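Local structure of particle-associated glycoside hydrolase (6C72) at residues A26-K31 with A63-L68; G208-L211 with S215-C218; Y245-D250 with T308-Y313. The protein depolymerises, as a trimeric phage tailspike, the capsular polysaccharide of Acinetobacter baumannii, probably by glycoside hydrolysis, during entry into the host. All blocks are in the same frame, centred on the assembly; numbering follows the deposited sequence.

Contact 1 (A26-K31 with A63-L68); sequences ALRKVK and ATDDGL
Arg28 and Asp65 carry this contact almost alone, meeting side chain to side chain across backbones that stay well apart, their CA atoms 10.1 Å from one another. The arginine leaves the chain with CG beside its backbone N (chi1 -66°) and runs straight from CG to NE, spending its whole length on crossing the gap. Asp65 reaches back from the opposite direction, its CG turned anti to the backbone N (chi1 -170°). They join side-on: NE of Arg28 donates to OD2 of Asp65 at 3.1 Å, and NH2 of Arg28 to OD1 of Asp65 at 2.8 Å, giving a bidentate salt bridge with one nitrogen to each oxygen. Both oxygens lie in or near the guanidinium plane, but the carboxylate is twisted 41° against it. NE therefore comes to OD2 from above the carboxylate plane, and NH2 meets OD1 on its syn side, also tilted out of the plane.

A second grip fixes the rotation of the carboxylate. The backbone N of Gly67 donates to OD1 of Asp65 at 2.9 Å, on the anti side and from the face opposite to NH2, which closes an Asx turn; Gly67 also brings its CA to the guanidinium edge. OD2 is shared as well, since it accepts from the backbone N of Arg72. With donors on both oxygens, the aspartate would be expected to remain ionised. Asp66 OD1 receives the backbone N of Leu68 at 2.9 Å, well above its carboxylate plane. The result is a surface salt bridge between a type I turn, Leu27 to Val30, continuing from the short helix that begins at residue 24, and a loop shaped by two successive Asx turns ahead of strand 70-72, within the small N-terminal mixed-sheet domain.

Contact 2 (G208-L211 with S215-C218); sequences GSRL and SSNC
Ser216 meets Arg210 through its carbonyl: NE of Arg210 gives Ser216 O a weak, bent hydrogen bond of 3.0 Å. The arginine gets there by folding back, with CG lodged between its backbone N and carbonyl carbon (chi1 53°) and a further bend at chi2 (84°). Its guanidinium is also tied to its own segment, NH1 donating to Leu211 O at 2.9 Å within the guanidinium plane. NH2 donates to a water at the guanidinium edge, and that water in turn donates to Asn217 O. The group is thus held from several sides.

Asn217 follows. With its CG beside the backbone N, the amide swings over the Gly208-Ser209 peptide, CB lying 3.3 Å from Gly208 O and ND2 3.5 Å from Gly208 C. Gly208, having no side chain, leaves room for this amide. A second water accepts from the backbone N of Arg210 and probably donates to OD1 of Asn217, while ND2 donates to Gly238 O on the following coil.

At Cys218 the two backbones join directly. Its N donates to Gly208 O over 2.8 Å, nearly straight at 177° and in the carbonyl plane. The methylenes of Arg210 cover this bond, CG of Arg210 standing 3.4 Å from Cys218 N. Ser209, for its part, turns its side chain away from this segment and hydrogen-bonds Glu103, a residue known to bind zinc in this protein; a bound zinc ion lies about 4 Å from the serine side chain. The contact forms the neck of a short excursion between the consecutive strands 204-207 and 220-224, a loop of the kind that decorates the turns of a right-handed beta-helix.

Contact 3 (Y245-D250 with T308-Y313); sequences YIRGKD and TTDTVY
Arg247 grips Asp310 side-on at the tighter end of this contact, and both of its donors converge on a single oxygen. NE of Arg247 lies 3.1 Å from OD1 of Asp310 and NH2 of Arg247 3.3 Å from the same OD1; both hydrogen bonds come in on the syn side, tilted somewhat out of the carboxylate plane. The two side chains cross at about a right angle, and their flat groups stand 85° apart, so the carboxylate is nearly upright on the guanidinium edge. An extended chain, with CG anti to the backbone N (chi1 -174°), carries the arginine this far. Asp310 is buried, and its other oxygen, OD2, accepts from Asn305. The backbone N of Asp310 donates to OG1 of Thr308 at 3.0 Å, an ST turn, and that hydroxyl also bonds to Asn305 O, while CG2 of Thr308 only brushes NH2 of Arg247.

Toward solvent the contact thins to one exposed pair. OG1 of Thr309 points its hydroxyl at OD1 of Asp250, although the modelled 2.5 Å is too short to be taken literally; the same OD1 is also hydrogen-bonded to the hydroxyl of Tyr276.

Strand 272-275, paired with 244-247, touches both Arg247 and Asp310 through Val275, and Ile246 hydrogen-bonds to its backbone. Arg167 of a second subunit packs on Asp310 and donates to Gly248 O, and Lys249 hydrogen-bonds to carbonyls of that subunit. The contact thus joins the end of strand 244-247 to the loop leading into strand 312-318, on the outside of the parallel-stranded body, beside the trimer interface.

None of the three contacts is a hydrophobic core; contacts 1 and 3 lie at the surface and contact 2 is partly buried. Contact 1 belongs to the N-terminal domain, whereas contacts 2 and 3 involve loops of the parallel-stranded body, their centres 26 Å apart. Both surface contacts rest on side-on arginine-aspartate salt bridges between distant chain regions, but the arginine spans both carboxylate oxygens in contact 1 and meets just one in contact 3. Contact 2, local in sequence, instead relies on backbone hydrogen bonding and waters. Another subunit adjoins contact 3 alone; contact 2 is the one closest to a bound zinc ion.

Contact 1 (A26-K31 with A63-L68)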
ATOM      1  N   ALA A  26       3.256 -42.107 -39.602  1.00 63.65           N
ATOM      2  CA  ALA A  26       4.261 -43.166 -39.673  1.00 65.36           C
ATOM      3  C   ALA A  26       4.264 -44.005 -38.399  1.00 67.03           C
ATOM      4  O   ALA A  26       4.423 -45.231 -38.455  1.00 67.90           O
ATOM      5  CB  ALA A  26       5.645 -42.564 -39.933  1.00 66.18           C
ATOM      6  N   LEU A  27       4.059 -43.359 -37.246  1.00 56.14           N
ATOM      7  CA  LEU A  27       4.009 -44.073 -35.973  1.00 54.86           C
ATOM      8  C   LEU A  27       2.851 -45.073 -35.935  1.00 54.85           C
ATOM      9  O   LEU A  27       2.984 -46.162 -35.367  1.00 55.77           O
ATOM     10  CB  LEU A  27       3.898 -43.064 -34.826  1.00 51.46           C
ATOM     11  CG  LEU A  27       4.088 -43.508 -33.372  1.00 50.42           C
ATOM     12  CD1 LEU A  27       5.475 -44.090 -33.132  1.00 52.48           C
ATOM     13  CD2 LEU A  27       3.828 -42.334 -32.433  1.00 49.90           C
ATOM     14  N   ARG A  28       1.717 -44.731 -36.554  1.00 54.14           N
ATOM     15  CA  ARG A  28       0.573 -45.632 -36.575  1.00 54.29           C
ATOM     16  C   ARG A  28       0.835 -46.912 -37.365  1.00 57.86           C
ATOM     17  O   ARG A  28       0.034 -47.853 -37.276  1.00 58.40           O
ATOM     18  CB  ARG A  28      -0.656 -44.924 -37.153  1.00 53.21           C
ATOM     19  CG  ARG A  28      -1.187 -43.794 -36.315  1.00 49.85           C
ATOM     20  CD  ARG A  28      -2.587 -43.373 -36.752  1.00 49.15           C
ATOM     21  NE  ARG A  28      -3.190 -42.485 -35.760  1.00 46.06           N
ATOM     22  CZ  ARG A  28      -3.248 -41.154 -35.860  1.00 44.92           C
ATOM     23  NH1 ARG A  28      -2.757 -40.540 -36.929  1.00 46.62           N
ATOM     24  NH2 ARG A  28      -3.810 -40.440 -34.883  1.00 42.30           N
ATOM     25  N   LYS A  29       1.932 -46.976 -38.118  1.00 60.49           N
ATOM     26  CA  LYS A  29       2.262 -48.141 -38.925  1.00 64.26           C
ATOM     27  C   LYS A  29       3.413 -48.937 -38.329  1.00 66.03           C
ATOM     28  O   LYS A  29       3.886 -49.891 -38.952  1.00 69.56           O
ATOM     29  CB  LYS A  29       2.589 -47.713 -40.356  1.00 66.69           C
ATOM     30  CG  LYS A  29       1.461 -46.977 -41.078  1.00 65.75           C
ATOM     31  CD  LYS A  29       1.978 -46.310 -42.365  1.00 68.10           C
ATOM     32  CE  LYS A  29       0.856 -45.721 -43.224  1.00 68.12           C
ATOM     33  NZ  LYS A  29       0.465 -46.629 -44.357  1.00 71.64           N
ATOM     34  N   VAL A  30       3.863 -48.583 -37.130  1.00 65.11           N
ATOM     35  CA  VAL A  30       5.010 -49.215 -36.491  1.00 66.87           C
ATOM     36  C   VAL A  30       4.553 -49.723 -35.133  1.00 67.67           C
ATOM     37  O   VAL A  30       3.968 -48.970 -34.349  1.00 67.27           O
ATOM     38  CB  VAL A  30       6.195 -48.239 -36.343  1.00 67.05           C
ATOM     39  CG1 VAL A  30       7.436 -48.976 -35.857  1.00 68.95           C
ATOM     40  CG2 VAL A  30       6.462 -47.520 -37.645  1.00 67.01           C
ATOM     41  N   LYS A  31       4.819 -50.994 -34.863  1.00 78.71           N
ATOM     42  CA  LYS A  31       4.467 -51.635 -33.606  1.00 79.67           C
ATOM     43  C   LYS A  31       5.660 -51.693 -32.664  1.00 81.14           C
ATOM     44  O   LYS A  31       6.795 -51.915 -33.094  1.00 81.86           O
ATOM     45  CB  LYS A  31       3.960 -53.047 -33.878  1.00 80.07           C
ATOM     46  CG  LYS A  31       2.624 -53.092 -34.582  1.00 78.75           C
ATOM     47  CD  LYS A  31       2.172 -54.537 -34.754  1.00 79.26           C
ATOM     48  CE  LYS A  31       1.949 -55.191 -33.399  1.00 80.06           C
ATOM     49  NZ  LYS A  31       1.390 -56.573 -33.500  1.00 81.15           N
ATOM     50  N   ALA A  63      -7.732 -48.007 -25.947  1.00 51.64           N
ATOM     51  CA  ALA A  63      -8.407 -46.730 -25.840  1.00 51.54           C
ATOM     52  C   ALA A  63      -8.583 -46.122 -27.225  1.00 51.46           C
ATOM     53  O   ALA A  63      -7.926 -46.506 -28.196  1.00 50.91           O
ATOM     54  CB  ALA A  63      -7.616 -45.772 -24.946  1.00 50.78           C
ATOM     55  N   THR A  64      -9.459 -45.135 -27.305  1.00 53.70           N
ATOM     56  CA  THR A  64      -9.704 -44.489 -28.580  1.00 54.47           C
ATOM     57  C   THR A  64      -8.540 -43.573 -28.929  1.00 52.99           C
ATOM     58  O   THR A  64      -8.018 -42.853 -28.073  1.00 52.06           O
ATOM     59  CB  THR A  64     -11.009 -43.697 -28.531  1.00 56.55           C
ATOM     60  OG1 THR A  64     -12.076 -44.581 -28.163  1.00 57.94           O
ATOM     61  CG2 THR A  64     -11.306 -43.067 -29.891  1.00 57.79           C
ATOM     62  N   ASP A  65      -8.108 -43.647 -30.189  1.00 50.17           N
ATOM     63  CA  ASP A  65      -7.086 -42.745 -30.693  1.00 48.92           C
ATOM     64  C   ASP A  65      -7.610 -41.316 -30.620  1.00 49.71           C
ATOM     65  O   ASP A  65      -8.689 -41.010 -31.138  1.00 51.41           O
ATOM     66  CB  ASP A  65      -6.715 -43.135 -32.124  1.00 48.65           C
ATOM     67  CG  ASP A  65      -5.475 -42.407 -32.644  1.00 47.03           C
ATOM     68  OD1 ASP A  65      -5.478 -41.154 -32.687  1.00 46.74           O
ATOM     69  OD2 ASP A  65      -4.490 -43.091 -33.019  1.00 46.08           O
ATOM     70  N   ASP A  66      -6.860 -40.448 -29.938  1.00 38.11           N
ATOM     71  CA  ASP A  66      -7.245 -39.058 -29.750  1.00 38.62           C
ATOM     72  C   ASP A  66      -6.301 -38.098 -30.465  1.00 36.75           C
ATOM     73  O   ASP A  66      -6.455 -36.876 -30.331  1.00 36.23           O
ATOM     74  CB  ASP A  66      -7.289 -38.737 -28.257  1.00 38.86           C
ATOM     75  CG  ASP A  66      -5.904 -38.698 -27.635  1.00 36.94           C
ATOM     76  OD1 ASP A  66      -4.957 -39.279 -28.217  1.00 35.80           O
ATOM     77  OD2 ASP A  66      -5.745 -38.076 -26.568  1.00 36.45           O
ATOM     78  N   GLY A  67      -5.342 -38.621 -31.229  1.00 38.74           N
ATOM     79  CA  GLY A  67      -4.378 -37.785 -31.920  1.00 36.78           C
ATOM     80  C   GLY A  67      -3.487 -36.978 -31.002  1.00 35.79           C
ATOM     81  O   GLY A  67      -2.865 -36.014 -31.453  1.00 34.10           O
ATOM     82  N   LEU A  68      -3.400 -37.356 -29.723  1.00 37.35           N
ATOM     83  CA  LEU A  68      -2.641 -36.619 -28.720  1.00 36.81           C
ATOM     84  C   LEU A  68      -1.994 -37.571 -27.718  1.00 37.47           C
ATOM     85  O   LEU A  68      -0.791 -37.844 -27.801  1.00 37.25           O
ATOM     86  CB  LEU A  68      -3.560 -35.622 -28.008  1.00 36.32           C
ATOM     87  CG  LEU A  68      -3.093 -34.878 -26.758  1.00 35.36           C
ATOM     88  CD1 LEU A  68      -1.809 -34.135 -27.002  1.00 34.24           C
ATOM     89  CD2 LEU A  68      -4.182 -33.932 -26.316  1.00 35.01           C
TER

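Contact 2 (G208-L211 with S215-C218)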
ATOM      1  N   GLY A 208     -10.283 -10.140 -32.258  1.00 31.22           N
ATOM      2  CA  GLY A 208     -11.727 -10.283 -32.316  1.00 31.55           C
ATOM      3  C   GLY A 208     -12.266 -10.943 -33.572  1.00 31.89           C
ATOM      4  O   GLY A 208     -13.367 -11.501 -33.530  1.00 32.17           O
ATOM      5  N   SER A 209     -11.526 -10.897 -34.687  1.00 35.66           N
ATOM      6  CA  SER A 209     -12.009 -11.541 -35.900  1.00 35.97           C
ATOM      7  C   SER A 209     -12.100 -13.039 -35.655  1.00 35.24           C
ATOM      8  O   SER A 209     -11.271 -13.615 -34.946  1.00 34.57           O
ATOM      9  CB  SER A 209     -11.111 -11.223 -37.107  1.00 36.41           C
ATOM     10  OG  SER A 209      -9.813 -11.793 -37.012  1.00 35.86           O
ATOM     11  N   ARG A 210     -13.148 -13.659 -36.197  1.00 35.48           N
ATOM     12  CA  ARG A 210     -13.500 -15.008 -35.778  1.00 35.74           C
ATOM     13  C   ARG A 210     -14.172 -15.768 -36.915  1.00 37.62           C
ATOM     14  O   ARG A 210     -14.612 -15.188 -37.909  1.00 38.67           O
ATOM     15  CB  ARG A 210     -14.398 -14.961 -34.525  1.00 34.69           C
ATOM     16  CG  ARG A 210     -15.642 -14.077 -34.636  1.00 35.06           C
ATOM     17  CD  ARG A 210     -16.763 -14.818 -35.302  1.00 36.38           C
ATOM     18  NE  ARG A 210     -18.073 -14.261 -35.002  1.00 36.44           N
ATOM     19  CZ  ARG A 210     -19.218 -14.904 -35.229  1.00 37.56           C
ATOM     20  NH1 ARG A 210     -19.213 -16.119 -35.751  1.00 38.70           N
ATOM     21  NH2 ARG A 210     -20.367 -14.336 -34.926  1.00 37.65           N
ATOM     22  N   LEU A 211     -14.267 -17.084 -36.748  1.00 45.00           N
ATOM     23  CA  LEU A 211     -14.898 -17.920 -37.762  1.00 45.36           C
ATOM     24  C   LEU A 211     -16.411 -17.778 -37.704  1.00 45.80           C
ATOM     25  O   LEU A 211     -16.997 -17.694 -36.623  1.00 45.63           O
ATOM     26  CB  LEU A 211     -14.529 -19.385 -37.555  1.00 45.01           C
ATOM     27  CG  LEU A 211     -13.046 -19.699 -37.500  1.00 44.67           C
ATOM     28  CD1 LEU A 211     -12.927 -21.164 -37.243  1.00 44.68           C
ATOM     29  CD2 LEU A 211     -12.376 -19.317 -38.812  1.00 45.18           C
ATOM     30  N   SER A 215     -18.546  -9.767 -40.364  1.00 72.72           N
ATOM     31  CA  SER A 215     -18.962  -8.463 -39.856  1.00 73.59           C
ATOM     32  C   SER A 215     -19.065  -8.377 -38.339  1.00 73.14           C
ATOM     33  O   SER A 215     -18.870  -7.294 -37.781  1.00 73.67           O
ATOM     34  CB  SER A 215     -20.324  -8.078 -40.445  1.00 74.68           C
ATOM     35  OG  SER A 215     -21.303  -9.038 -40.090  1.00 74.30           O
ATOM     36  N   SER A 216     -19.381  -9.477 -37.662  1.00 50.22           N
ATOM     37  CA  SER A 216     -19.589  -9.487 -36.218  1.00 49.78           C
ATOM     38  C   SER A 216     -18.446 -10.234 -35.544  1.00 48.49           C
ATOM     39  O   SER A 216     -18.235 -11.422 -35.805  1.00 47.74           O
ATOM     40  CB  SER A 216     -20.933 -10.122 -35.876  1.00 49.84           C
ATOM     41  OG  SER A 216     -21.183 -10.055 -34.491  1.00 49.47           O
ATOM     42  N   ASN A 217     -17.705  -9.532 -34.688  1.00 36.41           N
ATOM     43  CA  ASN A 217     -16.525 -10.110 -34.068  1.00 35.29           C
ATOM     44  C   ASN A 217     -16.893 -10.911 -32.826  1.00 34.51           C
ATOM     45  O   ASN A 217     -18.038 -10.923 -32.366  1.00 34.85           O
ATOM     46  CB  ASN A 217     -15.518  -9.021 -33.712  1.00 35.41           C
ATOM     47  CG  ASN A 217     -14.608  -8.678 -34.873  1.00 35.72           C
ATOM     48  OD1 ASN A 217     -14.809  -9.159 -35.985  1.00 36.00           O
ATOM     49  ND2 ASN A 217     -13.598  -7.845 -34.622  1.00 35.72           N
ATOM     50  N   CYS A 218     -15.889 -11.581 -32.275  1.00 36.74           N
ATOM     51  CA  CYS A 218     -16.089 -12.365 -31.073  1.00 36.01           C
ATOM     52  C   CYS A 218     -16.397 -11.456 -29.890  1.00 36.21           C
ATOM     53  O   CYS A 218     -15.815 -10.376 -29.744  1.00 36.48           O
ATOM     54  CB  CYS A 218     -14.852 -13.204 -30.793  1.00 35.06           C
ATOM     55  SG  CYS A 218     -15.087 -14.261 -29.385  1.00 34.40           S
TER
HETATM   56  O   HOH W   1     -15.235 -11.716 -37.407  1.00 39.78           O
HETATM   57  O   HOH W   2     -20.728 -12.132 -33.282  1.00 45.05           O

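Contact 3 (Y245-D250 with T308-Y313)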
ATOM      1  N   TYR A 245     -13.381  -9.698 -19.540  1.00 31.00           N
ATOM      2  CA  TYR A 245     -14.686  -9.607 -18.896  1.00 31.74           C
ATOM      3  C   TYR A 245     -14.697 -10.569 -17.716  1.00 31.73           C
ATOM      4  O   TYR A 245     -14.475 -11.772 -17.892  1.00 31.68           O
ATOM      5  CB  TYR A 245     -15.797  -9.935 -19.891  1.00 32.43           C
ATOM      6  CG  TYR A 245     -17.216  -9.830 -19.373  1.00 33.45           C
ATOM      7  CD1 TYR A 245     -17.927  -8.648 -19.483  1.00 34.27           C
ATOM      8  CD2 TYR A 245     -17.858 -10.932 -18.816  1.00 33.60           C
ATOM      9  CE1 TYR A 245     -19.229  -8.544 -19.039  1.00 34.77           C
ATOM     10  CE2 TYR A 245     -19.167 -10.845 -18.363  1.00 34.24           C
ATOM     11  CZ  TYR A 245     -19.847  -9.644 -18.477  1.00 34.68           C
ATOM     12  OH  TYR A 245     -21.153  -9.549 -18.035  1.00 35.00           O
ATOM     13  N   ILE A 246     -14.925 -10.053 -16.514  1.00 24.44           N
ATOM     14  CA  ILE A 246     -14.828 -10.861 -15.306  1.00 24.64           C
ATOM     15  C   ILE A 246     -16.173 -10.842 -14.596  1.00 25.12           C
ATOM     16  O   ILE A 246     -16.589  -9.808 -14.051  1.00 25.19           O
ATOM     17  CB  ILE A 246     -13.716 -10.363 -14.387  1.00 24.40           C
ATOM     18  CG1 ILE A 246     -12.407 -10.200 -15.194  1.00 23.99           C
ATOM     19  CG2 ILE A 246     -13.584 -11.307 -13.208  1.00 24.78           C
ATOM     20  CD1 ILE A 246     -11.187  -9.899 -14.353  1.00 23.88           C
ATOM     21  N   ARG A 247     -16.827 -11.997 -14.542  1.00 27.87           N
ATOM     22  CA  ARG A 247     -18.114 -12.087 -13.860  1.00 28.29           C
ATOM     23  C   ARG A 247     -18.240 -13.474 -13.250  1.00 28.70           C
ATOM     24  O   ARG A 247     -18.437 -14.452 -13.975  1.00 28.90           O
ATOM     25  CB  ARG A 247     -19.256 -11.805 -14.833  1.00 28.49           C
ATOM     26  CG  ARG A 247     -20.594 -11.736 -14.155  1.00 28.55           C
ATOM     27  CD  ARG A 247     -21.757 -11.630 -15.102  1.00 28.78           C
ATOM     28  NE  ARG A 247     -22.940 -11.337 -14.321  1.00 29.09           N
ATOM     29  CZ  ARG A 247     -24.190 -11.517 -14.732  1.00 29.53           C
ATOM     30  NH1 ARG A 247     -24.427 -12.007 -15.944  1.00 29.67           N
ATOM     31  NH2 ARG A 247     -25.203 -11.213 -13.918  1.00 29.88           N
ATOM     32  N   GLY A 248     -18.145 -13.561 -11.926  1.00 28.21           N
ATOM     33  CA  GLY A 248     -18.335 -14.822 -11.241  1.00 28.73           C
ATOM     34  C   GLY A 248     -19.810 -15.142 -11.039  1.00 28.78           C
ATOM     35  O   GLY A 248     -20.706 -14.500 -11.591  1.00 28.58           O
ATOM     36  N   LYS A 249     -20.054 -16.157 -10.211  1.00 28.97           N
ATOM     37  CA  LYS A 249     -21.408 -16.566  -9.877  1.00 29.83           C
ATOM     38  C   LYS A 249     -21.575 -16.637  -8.366  1.00 30.52           C
ATOM     39  O   LYS A 249     -20.598 -16.705  -7.610  1.00 30.45           O
ATOM     40  CB  LYS A 249     -21.762 -17.922 -10.503  1.00 30.31           C
ATOM     41  CG  LYS A 249     -21.730 -17.924 -12.005  1.00 29.91           C
ATOM     42  CD  LYS A 249     -22.149 -19.281 -12.563  1.00 30.60           C
ATOM     43  CE  LYS A 249     -22.031 -19.318 -14.083  1.00 30.37           C
ATOM     44  NZ  LYS A 249     -22.498 -20.613 -14.626  1.00 31.23           N
ATOM     45  N   ASP A 250     -22.836 -16.610  -7.934  1.00 37.22           N
ATOM     46  CA  ASP A 250     -23.126 -16.702  -6.513  1.00 37.39           C
ATOM     47  C   ASP A 250     -22.561 -17.996  -5.942  1.00 37.99           C
ATOM     48  O   ASP A 250     -22.660 -19.061  -6.553  1.00 38.24           O
ATOM     49  CB  ASP A 250     -24.630 -16.654  -6.264  1.00 37.34           C
ATOM     50  CG  ASP A 250     -25.230 -15.285  -6.532  1.00 36.95           C
ATOM     51  OD1 ASP A 250     -24.456 -14.353  -6.847  1.00 36.65           O
ATOM     52  OD2 ASP A 250     -26.472 -15.138  -6.389  1.00 37.00           O
ATOM     53  N   THR A 308     -29.009  -7.513  -9.974  1.00 31.44           N
ATOM     54  CA  THR A 308     -28.408  -8.828  -9.800  1.00 30.94           C
ATOM     55  C   THR A 308     -27.571  -8.814  -8.533  1.00 30.29           C
ATOM     56  O   THR A 308     -27.432  -7.786  -7.863  1.00 30.21           O
ATOM     57  CB  THR A 308     -27.516  -9.242 -10.980  1.00 30.13           C
ATOM     58  OG1 THR A 308     -26.307  -8.477 -10.947  1.00 29.06           O
ATOM     59  CG2 THR A 308     -28.222  -9.024 -12.297  1.00 30.74           C
ATOM     60  N   THR A 309     -26.996  -9.966  -8.221  1.00 29.89           N
ATOM     61  CA  THR A 309     -26.049 -10.096  -7.126  1.00 29.24           C
ATOM     62  C   THR A 309     -24.639  -9.699  -7.522  1.00 28.09           C
ATOM     63  O   THR A 309     -23.719  -9.916  -6.725  1.00 27.54           O
ATOM     64  CB  THR A 309     -26.027 -11.530  -6.610  1.00 29.39           C
ATOM     65  OG1 THR A 309     -25.744 -12.412  -7.711  1.00 29.16           O
ATOM     66  CG2 THR A 309     -27.357 -11.890  -5.927  1.00 30.60           C
ATOM     67  N   ASP A 310     -24.446  -9.158  -8.725  1.00 29.40           N
ATOM     68  CA  ASP A 310     -23.129  -8.684  -9.133  1.00 29.08           C
ATOM     69  C   ASP A 310     -22.565  -7.681  -8.128  1.00 28.72           C
ATOM     70  O   ASP A 310     -23.268  -6.782  -7.654  1.00 28.77           O
ATOM     71  CB  ASP A 310     -23.198  -8.013 -10.502  1.00 29.47           C
ATOM     72  CG  ASP A 310     -23.418  -8.979 -11.635  1.00 29.64           C
ATOM     73  OD1 ASP A 310     -23.342 -10.212 -11.435  1.00 29.21           O
ATOM     74  OD2 ASP A 310     -23.691  -8.475 -12.742  1.00 30.12           O
ATOM     75  N   THR A 311     -21.280  -7.827  -7.823  1.00 31.27           N
ATOM     76  CA  THR A 311     -20.605  -6.851  -6.991  1.00 30.84           C
ATOM     77  C   THR A 311     -19.123  -6.876  -7.339  1.00 30.58           C
ATOM     78  O   THR A 311     -18.584  -7.927  -7.704  1.00 30.66           O
ATOM     79  CB  THR A 311     -20.838  -7.122  -5.492  1.00 30.75           C
ATOM     80  OG1 THR A 311     -20.267  -6.050  -4.728  1.00 30.33           O
ATOM     81  CG2 THR A 311     -20.205  -8.433  -5.055  1.00 30.80           C
ATOM     82  N   VAL A 312     -18.485  -5.702  -7.280  1.00 24.27           N
ATOM     83  CA  VAL A 312     -17.058  -5.566  -7.557  1.00 23.61           C
ATOM     84  C   VAL A 312     -16.427  -4.708  -6.479  1.00 23.53           C
ATOM     85  O   VAL A 312     -16.933  -3.627  -6.170  1.00 23.81           O
ATOM     86  CB  VAL A 312     -16.771  -4.955  -8.938  1.00 23.32           C
ATOM     87  CG1 VAL A 312     -15.269  -4.769  -9.093  1.00 22.77           C
ATOM     88  CG2 VAL A 312     -17.295  -5.871 -10.022  1.00 23.47           C
ATOM     89  N   TYR A 313     -15.328  -5.186  -5.908  1.00 23.25           N
ATOM     90  CA  TYR A 313     -14.648  -4.423  -4.880  1.00 23.26           C
ATOM     91  C   TYR A 313     -13.217  -4.929  -4.773  1.00 22.91           C
ATOM     92  O   TYR A 313     -12.893  -6.008  -5.263  1.00 22.76           O
ATOM     93  CB  TYR A 313     -15.390  -4.504  -3.531  1.00 23.82           C
ATOM     94  CG  TYR A 313     -15.704  -5.901  -3.047  1.00 24.03           C
ATOM     95  CD1 TYR A 313     -16.807  -6.598  -3.533  1.00 24.30           C
ATOM     96  CD2 TYR A 313     -14.900  -6.523  -2.092  1.00 24.03           C
ATOM     97  CE1 TYR A 313     -17.096  -7.868  -3.096  1.00 24.54           C
ATOM     98  CE2 TYR A 313     -15.188  -7.802  -1.647  1.00 24.26           C
ATOM     99  CZ  TYR A 313     -16.288  -8.471  -2.155  1.00 24.50           C
ATOM    100  OH  TYR A 313     -16.582  -9.753  -1.723  1.00 24.78           O
TER